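Local structure of uncharacterized protein PA2218 (Pseudomonas aeruginosa, 2HDW) at residues A[261-266]-A[346-351]; A[311-314]-A[318-321]; A[344-347]-A[352-355]. The protein is of uncertain physiological function but has the alpha/beta hydrolase fold and is probably a hydrolase. All blocks are in the same frame, centred on the assembly; numbering follows the deposited sequence.

Contact 1 (A[261-266]-A[346-351]); sequences VDYHDY and DLYDRL
Tyr263 and Tyr266 meet Tyr348 where an excursion of the alpha/beta hydrolase fold lies against the short helix 346-349 beyond the last strand of the sheet. Helix 258-267 belongs to the insertion between strands 197-201 and 309-314, a usual place for cap elements in this fold. Tyr263 comes first: its CE1 lies 3.2 Å from Tyr348 OH, which sits at the edge of the Tyr263 ring and near its plane. The two side chains cross at about a right angle. Their hydroxyl oxygens stay 4.1 Å apart, and that of Tyr263 is hydrogen-bonded to Tyr204 instead. One turn later comes Tyr266, its CG turned anti to the backbone N (chi1 176°), which carries the ring to the neighbouring segment. There it takes the edge of Tyr348 on one face in a T-shaped stack, with centroids 5.0 Å apart and planes at 75°. Tyr348 CD2 does the touching, 3.5 Å from Tyr266 CD2 and displaced toward the rim of the ring. No hydrogen bond joins the two segments; the three tyrosines supply most of the buried surface. Asp349 adds a polar edge: its carboxylate stands 87° to the Tyr266 ring, and its OD1 forms a salt bridge with Arg271. The other oxygen, Asp349 OD2, lies in the plane of the Tyr266 ring, 3.9 Å from CE1.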
loop_
_atom_site.group_PDB
_atom_site.type_symbol
_atom_site.label_atom_id
_atom_site.label_comp_id
_atom_site.label_asym_id
_atom_site.label_seq_id
_atom_site.Cartn_x
_atom_site.Cartn_y
_atom_site.Cartn_z
ATOM N N VAL A 261 18.503 -4.692 5.783
ATOM C CA VAL A 261 18.529 -5.481 7.008
ATOM C C VAL A 261 17.244 -5.174 7.773
ATOM O O VAL A 261 16.636 -6.061 8.380
ATOM C CB VAL A 261 19.730 -5.108 7.886
ATOM C CG1 VAL A 261 19.670 -5.883 9.198
ATOM C CG2 VAL A 261 21.033 -5.413 7.139
ATOM N N ASP A 262 16.839 -3.906 7.740
ATOM C CA ASP A 262 15.616 -3.481 8.411
ATOM C C ASP A 262 14.416 -4.220 7.827
ATOM O O ASP A 262 13.564 -4.711 8.569
ATOM C CB ASP A 262 15.391 -1.977 8.240
ATOM C CG ASP A 262 16.361 -1.139 9.055
ATOM O OD1 ASP A 262 17.079 -1.699 9.913
ATOM O OD2 ASP A 262 16.393 0.089 8.837
ATOM N N TYR A 263 14.344 -4.282 6.498
ATOM C CA TYR A 263 13.237 -4.966 5.834
ATOM C C TYR A 263 13.177 -6.426 6.261
ATOM O O TYR A 263 12.103 -6.962 6.532
ATOM C CB TYR A 263 13.381 -4.897 4.311
ATOM C CG TYR A 263 12.844 -3.632 3.676
ATOM C CD1 TYR A 263 11.598 -3.119 4.037
ATOM C CD2 TYR A 263 13.548 -2.986 2.662
ATOM C CE1 TYR A 263 11.064 -1.992 3.397
ATOM C CE2 TYR A 263 13.024 -1.862 2.012
ATOM C CZ TYR A 263 11.782 -1.372 2.386
ATOM O OH TYR A 263 11.257 -0.275 1.738
ATOM N N HIS A 264 14.337 -7.072 6.306
ATOM C CA HIS A 264 14.402 -8.466 6.723
ATOM C C HIS A 264 13.901 -8.617 8.156
ATOM O O HIS A 264 13.109 -9.507 8.455
ATOM C CB HIS A 264 15.840 -8.991 6.645
ATOM C CG HIS A 264 16.040 -10.291 7.360
ATOM N ND1 HIS A 264 16.101 -10.382 8.734
ATOM C CD2 HIS A 264 16.138 -11.558 6.895
ATOM C CE1 HIS A 264 16.227 -11.649 9.085
ATOM N NE2 HIS A 264 16.252 -12.384 7.988
ATOM N N ASP A 265 14.366 -7.743 9.042
ATOM C CA ASP A 265 13.961 -7.819 10.441
ATOM C C ASP A 265 12.463 -7.667 10.630
ATOM O O ASP A 265 11.909 -8.109 11.633
ATOM C CB ASP A 265 14.701 -6.772 11.265
ATOM C CG ASP A 265 16.181 -7.076 11.380
ATOM O OD1 ASP A 265 16.577 -8.220 11.073
ATOM O OD2 ASP A 265 16.943 -6.179 11.780
ATOM N N TYR A 266 11.801 -7.041 9.667
ATOM C CA TYR A 266 10.358 -6.876 9.765
ATOM C C TYR A 266 9.631 -8.036 9.086
ATOM O O TYR A 266 8.827 -8.740 9.706
ATOM C CB TYR A 266 9.917 -5.566 9.107
ATOM C CG TYR A 266 8.413 -5.404 9.097
ATOM C CD1 TYR A 266 7.719 -5.068 10.261
ATOM C CD2 TYR A 266 7.675 -5.655 7.941
ATOM C CE1 TYR A 266 6.324 -4.991 10.275
ATOM C CE2 TYR A 266 6.283 -5.587 7.944
ATOM C CZ TYR A 266 5.617 -5.256 9.111
ATOM O OH TYR A 266 4.243 -5.201 9.113
ATOM N N ASP A 346 10.404 1.996 10.615
ATOM C CA ASP A 346 9.851 2.535 11.860
ATOM C C ASP A 346 8.383 2.907 11.695
ATOM O O ASP A 346 7.586 2.746 12.623
ATOM C CB ASP A 346 10.594 3.796 12.311
ATOM C CG ASP A 346 11.834 3.493 13.119
ATOM O OD1 ASP A 346 11.950 2.377 13.671
ATOM O OD2 ASP A 346 12.691 4.394 13.210
ATOM N N LEU A 347 8.025 3.425 10.521
ATOM C CA LEU A 347 6.643 3.835 10.278
ATOM C C LEU A 347 5.737 2.691 9.842
ATOM O O LEU A 347 4.616 2.912 9.389
ATOM C CB LEU A 347 6.592 4.982 9.251
ATOM C CG LEU A 347 6.696 6.410 9.822
ATOM C CD1 LEU A 347 7.948 6.547 10.677
ATOM C CD2 LEU A 347 6.716 7.427 8.688
ATOM N N TYR A 348 6.232 1.465 9.981
ATOM C CA TYR A 348 5.457 0.276 9.640
ATOM C C TYR A 348 4.640 -0.149 10.861
ATOM O O TYR A 348 3.430 -0.381 10.772
ATOM C CB TYR A 348 6.391 -0.886 9.264
ATOM C CG TYR A 348 6.763 -1.006 7.798
ATOM C CD1 TYR A 348 6.660 0.083 6.929
ATOM C CD2 TYR A 348 7.258 -2.210 7.287
ATOM C CE1 TYR A 348 7.039 -0.025 5.585
ATOM C CE2 TYR A 348 7.644 -2.327 5.952
ATOM C CZ TYR A 348 7.531 -1.229 5.107
ATOM O OH TYR A 348 7.920 -1.336 3.791
ATOM N N ASP A 349 5.309 -0.236 12.009
ATOM C CA ASP A 349 4.648 -0.699 13.225
ATOM C C ASP A 349 5.024 -0.018 14.540
ATOM O O ASP A 349 4.519 -0.414 15.590
ATOM C CB ASP A 349 4.893 -2.205 13.375
ATOM C CG ASP A 349 6.373 -2.540 13.525
ATOM O OD1 ASP A 349 7.210 -1.652 13.265
ATOM O OD2 ASP A 349 6.706 -3.687 13.902
ATOM N N ARG A 350 5.902 0.981 14.509
ATOM C CA ARG A 350 6.292 1.647 15.751
ATOM C C ARG A 350 5.284 2.719 16.158
ATOM O O ARG A 350 5.218 3.792 15.554
ATOM C CB ARG A 350 7.681 2.277 15.623
ATOM C CG ARG A 350 8.818 1.300 15.351
ATOM C CD ARG A 350 8.922 0.208 16.410
ATOM N NE ARG A 350 10.204 -0.491 16.337
ATOM C CZ ARG A 350 10.392 -1.753 16.706
ATOM N NH1 ARG A 350 9.376 -2.466 17.175
ATOM N NH2 ARG A 350 11.592 -2.307 16.601
ATOM N N LEU A 351 4.505 2.419 17.194
ATOM C CA LEU A 351 3.484 3.337 17.689
ATOM C C LEU A 351 4.028 4.682 18.151
ATOM O O LEU A 351 3.338 5.698 18.074
ATOM C CB LEU A 351 2.700 2.678 18.827
ATOM C CG LEU A 351 1.383 1.997 18.429
ATOM C CD1 LEU A 351 0.387 3.071 18.030
ATOM C CD2 LEU A 351 1.596 1.006 17.288
#

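Contact 2 (A[311-314]-A[318-321]); sequences LIHG and HSRY
His313 packs its ring beneath Arg320 at the strand-to-helix turn of a beta-alpha-beta unit made of strand 309-314, helix 320-329 and strand 334-339. From CB the side chain sets out toward the 318-321 segment, with chi1 at -141°, well short of a true anti position; this twist lays one ring face under the Arg320 backbone. CG is the first ring atom to meet it, 3.8 Å from Arg320 CA. On one flank CD2 comes closer, 3.4 Å from the same CA, and also touches Arg320 CB. Together these give a CH-pi contact: Arg320 CA stands 3.4 Å from the centroid of the His313 ring and 16° off its normal. On the other flank ND1 is hydrogen-bonded to Ser323 OG, one turn into the helix, which helps fix the rotation of the imidazole. CE1 lies against Ser319 O. At the tip, His313 NE2 lies 2.9 Å from Ser319 OG, which sits at the ring edge in plane; this is a possible hydrogen bond with either atom as donor, doubtful because OG is too close to another atom. Beside the ring, Arg320 sends its guanidinium away to a long, weak ion pair with Glu324, while its aliphatic part runs past the strand end, CD 3.7 Å from Gly314 O.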
loop_
_atom_site.group_PDB
_atom_site.type_symbol
_atom_site.label_atom_id
_atom_site.label_comp_id
_atom_site.label_asym_id
_atom_site.label_seq_id
_atom_site.Cartn_x
_atom_site.Cartn_y
_atom_site.Cartn_z
ATOM N N LEU A 311 2.026 14.183 3.517
ATOM C CA LEU A 311 3.007 13.131 3.300
ATOM C C LEU A 311 3.848 13.037 4.569
ATOM O O LEU A 311 4.415 14.032 5.018
ATOM C CB LEU A 311 3.885 13.455 2.088
ATOM C CG LEU A 311 3.108 13.681 0.783
ATOM C CD1 LEU A 311 2.827 15.169 0.634
ATOM C CD2 LEU A 311 3.921 13.190 -0.418
ATOM N N ILE A 312 3.909 11.843 5.150
ATOM C CA ILE A 312 4.649 11.608 6.387
ATOM C C ILE A 312 5.877 10.745 6.102
ATOM O O ILE A 312 5.783 9.766 5.372
ATOM C CB ILE A 312 3.738 10.891 7.418
ATOM C CG1 ILE A 312 2.435 11.681 7.577
ATOM C CG2 ILE A 312 4.456 10.747 8.761
ATOM C CD1 ILE A 312 1.440 11.081 8.563
ATOM N N HIS A 313 7.025 11.096 6.679
ATOM C CA HIS A 313 8.240 10.324 6.424
ATOM C C HIS A 313 9.302 10.458 7.515
ATOM O O HIS A 313 9.502 11.537 8.084
ATOM C CB HIS A 313 8.849 10.740 5.077
ATOM C CG HIS A 313 9.403 9.594 4.287
ATOM N ND1 HIS A 313 8.904 9.231 3.054
ATOM C CD2 HIS A 313 10.376 8.698 4.577
ATOM C CE1 HIS A 313 9.542 8.158 2.620
ATOM N NE2 HIS A 313 10.440 7.814 3.525
ATOM N N GLY A 314 9.976 9.347 7.800
ATOM C CA GLY A 314 11.023 9.345 8.799
ATOM C C GLY A 314 12.240 10.107 8.309
ATOM O O GLY A 314 12.627 10.002 7.142
ATOM N N HIS A 318 15.838 5.893 4.128
ATOM C CA HIS A 318 16.565 5.874 2.860
ATOM C C HIS A 318 15.625 6.323 1.749
ATOM O O HIS A 318 16.051 6.781 0.685
ATOM C CB HIS A 318 17.021 4.449 2.543
ATOM C CG HIS A 318 15.886 3.508 2.276
ATOM N ND1 HIS A 318 15.056 3.038 3.273
ATOM C CD2 HIS A 318 15.407 2.996 1.117
ATOM C CE1 HIS A 318 14.115 2.280 2.740
ATOM N NE2 HIS A 318 14.304 2.239 1.433
ATOM N N SER A 319 14.334 6.179 2.012
ATOM C CA SER A 319 13.294 6.509 1.048
ATOM C C SER A 319 12.681 7.894 1.218
ATOM O O SER A 319 11.740 8.244 0.506
ATOM C CB SER A 319 12.182 5.481 1.174
ATOM O OG SER A 319 11.769 5.440 2.528
ATOM N N ARG A 320 13.196 8.679 2.153
ATOM C CA ARG A 320 12.621 9.997 2.384
ATOM C C ARG A 320 12.521 10.843 1.125
ATOM O O ARG A 320 11.588 11.635 0.976
ATOM C CB ARG A 320 13.415 10.765 3.440
ATOM C CG ARG A 320 12.747 12.072 3.850
ATOM C CD ARG A 320 13.558 12.827 4.888
ATOM N NE ARG A 320 14.836 13.271 4.347
ATOM C CZ ARG A 320 15.768 13.911 5.049
ATOM N NH1 ARG A 320 15.561 14.187 6.333
ATOM N NH2 ARG A 320 16.906 14.274 4.463
ATOM N N TYR A 321 13.470 10.678 0.211
ATOM C CA TYR A 321 13.456 11.477 -1.003
ATOM C C TYR A 321 12.201 11.288 -1.858
ATOM O O TYR A 321 11.795 12.211 -2.566
ATOM C CB TYR A 321 14.718 11.218 -1.830
ATOM C CG TYR A 321 14.743 9.920 -2.599
ATOM C CD1 TYR A 321 14.330 9.873 -3.930
ATOM C CD2 TYR A 321 15.249 8.756 -2.022
ATOM C CE1 TYR A 321 14.431 8.704 -4.673
ATOM C CE2 TYR A 321 15.353 7.580 -2.755
ATOM C CZ TYR A 321 14.945 7.564 -4.080
ATOM O OH TYR A 321 15.057 6.413 -4.814
#

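Contact 3 (A[344-347]-A[352-355])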
loop_
_atom_site.group_PDB
_atom_site.type_symbol
_atom_site.label_atom_id
_atom_site.label_comp_id
_atom_site.label_asym_id
_atom_site.label_seq_id
_atom_site.Cartn_x
_atom_site.Cartn_y
_atom_site.Cartn_z
ATOM N N HIS A 344 12.770 3.906 7.797
ATOM C CA HIS A 344 11.661 3.542 6.924
ATOM C C HIS A 344 10.724 2.568 7.634
ATOM O O HIS A 344 9.528 2.842 7.799
ATOM C CB HIS A 344 12.185 2.912 5.629
ATOM C CG HIS A 344 11.103 2.535 4.662
ATOM N ND1 HIS A 344 10.349 1.390 4.798
ATOM C CD2 HIS A 344 10.609 3.184 3.583
ATOM C CE1 HIS A 344 9.436 1.350 3.843
ATOM N NE2 HIS A 344 9.572 2.428 3.094
ATOM N N VAL A 345 11.265 1.428 8.063
ATOM C CA VAL A 345 10.452 0.424 8.738
ATOM C C VAL A 345 9.856 0.922 10.056
ATOM O O VAL A 345 8.895 0.348 10.555
ATOM C CB VAL A 345 11.256 -0.881 8.975
ATOM C CG1 VAL A 345 10.428 -1.873 9.757
ATOM C CG2 VAL A 345 11.642 -1.496 7.625
ATOM N N ASP A 346 10.404 1.996 10.615
ATOM C CA ASP A 346 9.851 2.535 11.860
ATOM C C ASP A 346 8.383 2.907 11.695
ATOM O O ASP A 346 7.586 2.746 12.623
ATOM C CB ASP A 346 10.594 3.796 12.311
ATOM C CG ASP A 346 11.834 3.493 13.119
ATOM O OD1 ASP A 346 11.950 2.377 13.671
ATOM O OD2 ASP A 346 12.691 4.394 13.210
ATOM N N LEU A 347 8.025 3.425 10.521
ATOM C CA LEU A 347 6.643 3.835 10.278
ATOM C C LEU A 347 5.737 2.691 9.842
ATOM O O LEU A 347 4.616 2.912 9.389
ATOM C CB LEU A 347 6.592 4.982 9.251
ATOM C CG LEU A 347 6.696 6.410 9.822
ATOM C CD1 LEU A 347 7.948 6.547 10.677
ATOM C CD2 LEU A 347 6.716 7.427 8.688
ATOM N N ASP A 352 5.265 4.685 18.627
ATOM C CA ASP A 352 5.898 5.906 19.100
ATOM C C ASP A 352 6.567 6.665 17.957
ATOM O O ASP A 352 7.135 7.734 18.164
ATOM C CB ASP A 352 6.930 5.565 20.178
ATOM C CG ASP A 352 7.888 4.473 19.737
ATOM O OD1 ASP A 352 7.410 3.388 19.325
ATOM O OD2 ASP A 352 9.118 4.696 19.804
ATOM N N ARG A 353 6.499 6.107 16.751
ATOM C CA ARG A 353 7.098 6.745 15.581
ATOM C C ARG A 353 6.015 7.135 14.571
ATOM O O ARG A 353 6.155 8.123 13.844
ATOM C CB ARG A 353 8.118 5.804 14.926
ATOM C CG ARG A 353 9.262 5.377 15.848
ATOM C CD ARG A 353 10.064 6.578 16.322
ATOM N NE ARG A 353 11.058 6.234 17.337
ATOM C CZ ARG A 353 12.180 5.559 17.105
ATOM N NH1 ARG A 353 12.470 5.143 15.880
ATOM N NH2 ARG A 353 13.018 5.307 18.102
ATOM N N ILE A 354 4.942 6.351 14.522
ATOM C CA ILE A 354 3.830 6.645 13.613
ATOM C C ILE A 354 2.955 7.710 14.271
ATOM O O ILE A 354 2.412 7.489 15.354
ATOM C CB ILE A 354 2.963 5.393 13.345
ATOM C CG1 ILE A 354 3.829 4.267 12.768
ATOM C CG2 ILE A 354 1.845 5.742 12.370
ATOM C CD1 ILE A 354 3.084 2.942 12.593
ATOM N N PRO A 355 2.803 8.882 13.625
ATOM C CA PRO A 355 1.983 9.967 14.183
ATOM C C PRO A 355 0.475 9.779 14.004
ATOM O O PRO A 355 -0.161 10.499 13.236
ATOM C CB PRO A 355 2.507 11.201 13.451
ATOM C CG PRO A 355 2.823 10.662 12.096
ATOM C CD PRO A 355 3.491 9.322 12.395
#
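Asp346 and Arg353 form a salt bridge in which the flat groups stand almost perpendicular, carboxylate and guanidinium planes 87° apart. The oxygen comes to the edge of the guanidinium, close to its plane: Asp346 OD2 is 2.8 Å from Arg353 NH1, while the second oxygen, OD1, lies 3.6 Å from that nitrogen. Only one carboxylate oxygen is thus drawn close, and it also accepts the backbone N-H of Ser343. Arg353 CG, anti to its carbonyl carbon (chi1 -59°), lies 4.1 Å from Asp346 CB; the bend at chi2 then turns the rest of the chain so that NH1 reaches the acid. Asp352 joins from its own segment: its OD2 lies 3.5 Å from Arg353 NE but off the flat of the guanidinium, a purely electrostatic pairing without a hydrogen bond. The rest of the contact sets aliphatic side chains against main chain. Ile354, extended beyond CB, lays CG1 and CD1 along the Leu347 main chain, with CD1 3.6 Å from Leu347 O. In return Leu347 CD1 rests 4.0 Å from Arg353 O. The loop folds back against the short, weakly bonded helix 346-349, whose Leu347 carbonyl also receives the hydroxyl of Tyr116 from helix 112-122. Leu347 and Pro355 both press on Ile312 of strand 309-314, and Pro355 stands at the N-cap position of the C-terminal helix 356-366.

How the contacts relate
Contacts 1 and 2 are buried, whereas contact 3 is partly buried and carries its charged pair nearer the surface. Contacts 1 and 3 share helix 346-349: Tyr348 faces the insertion helix 258-267, while Asp346 and Leu347 meet the loop leading to helix 356-366. Contact 2 joins a sheet strand to the helix that follows it in a beta-alpha-beta unit. Chemistry follows place: a T-shaped tyrosine pair with a third tyrosine beside it between separate elements, an imidazole packed in the loop between strand and helix, and a salt bridge beside aliphatic packing in a loop. Leu347 CD2 packs on His313 and Gly314, and Val345 on Tyr266, so the three contacts adjoin.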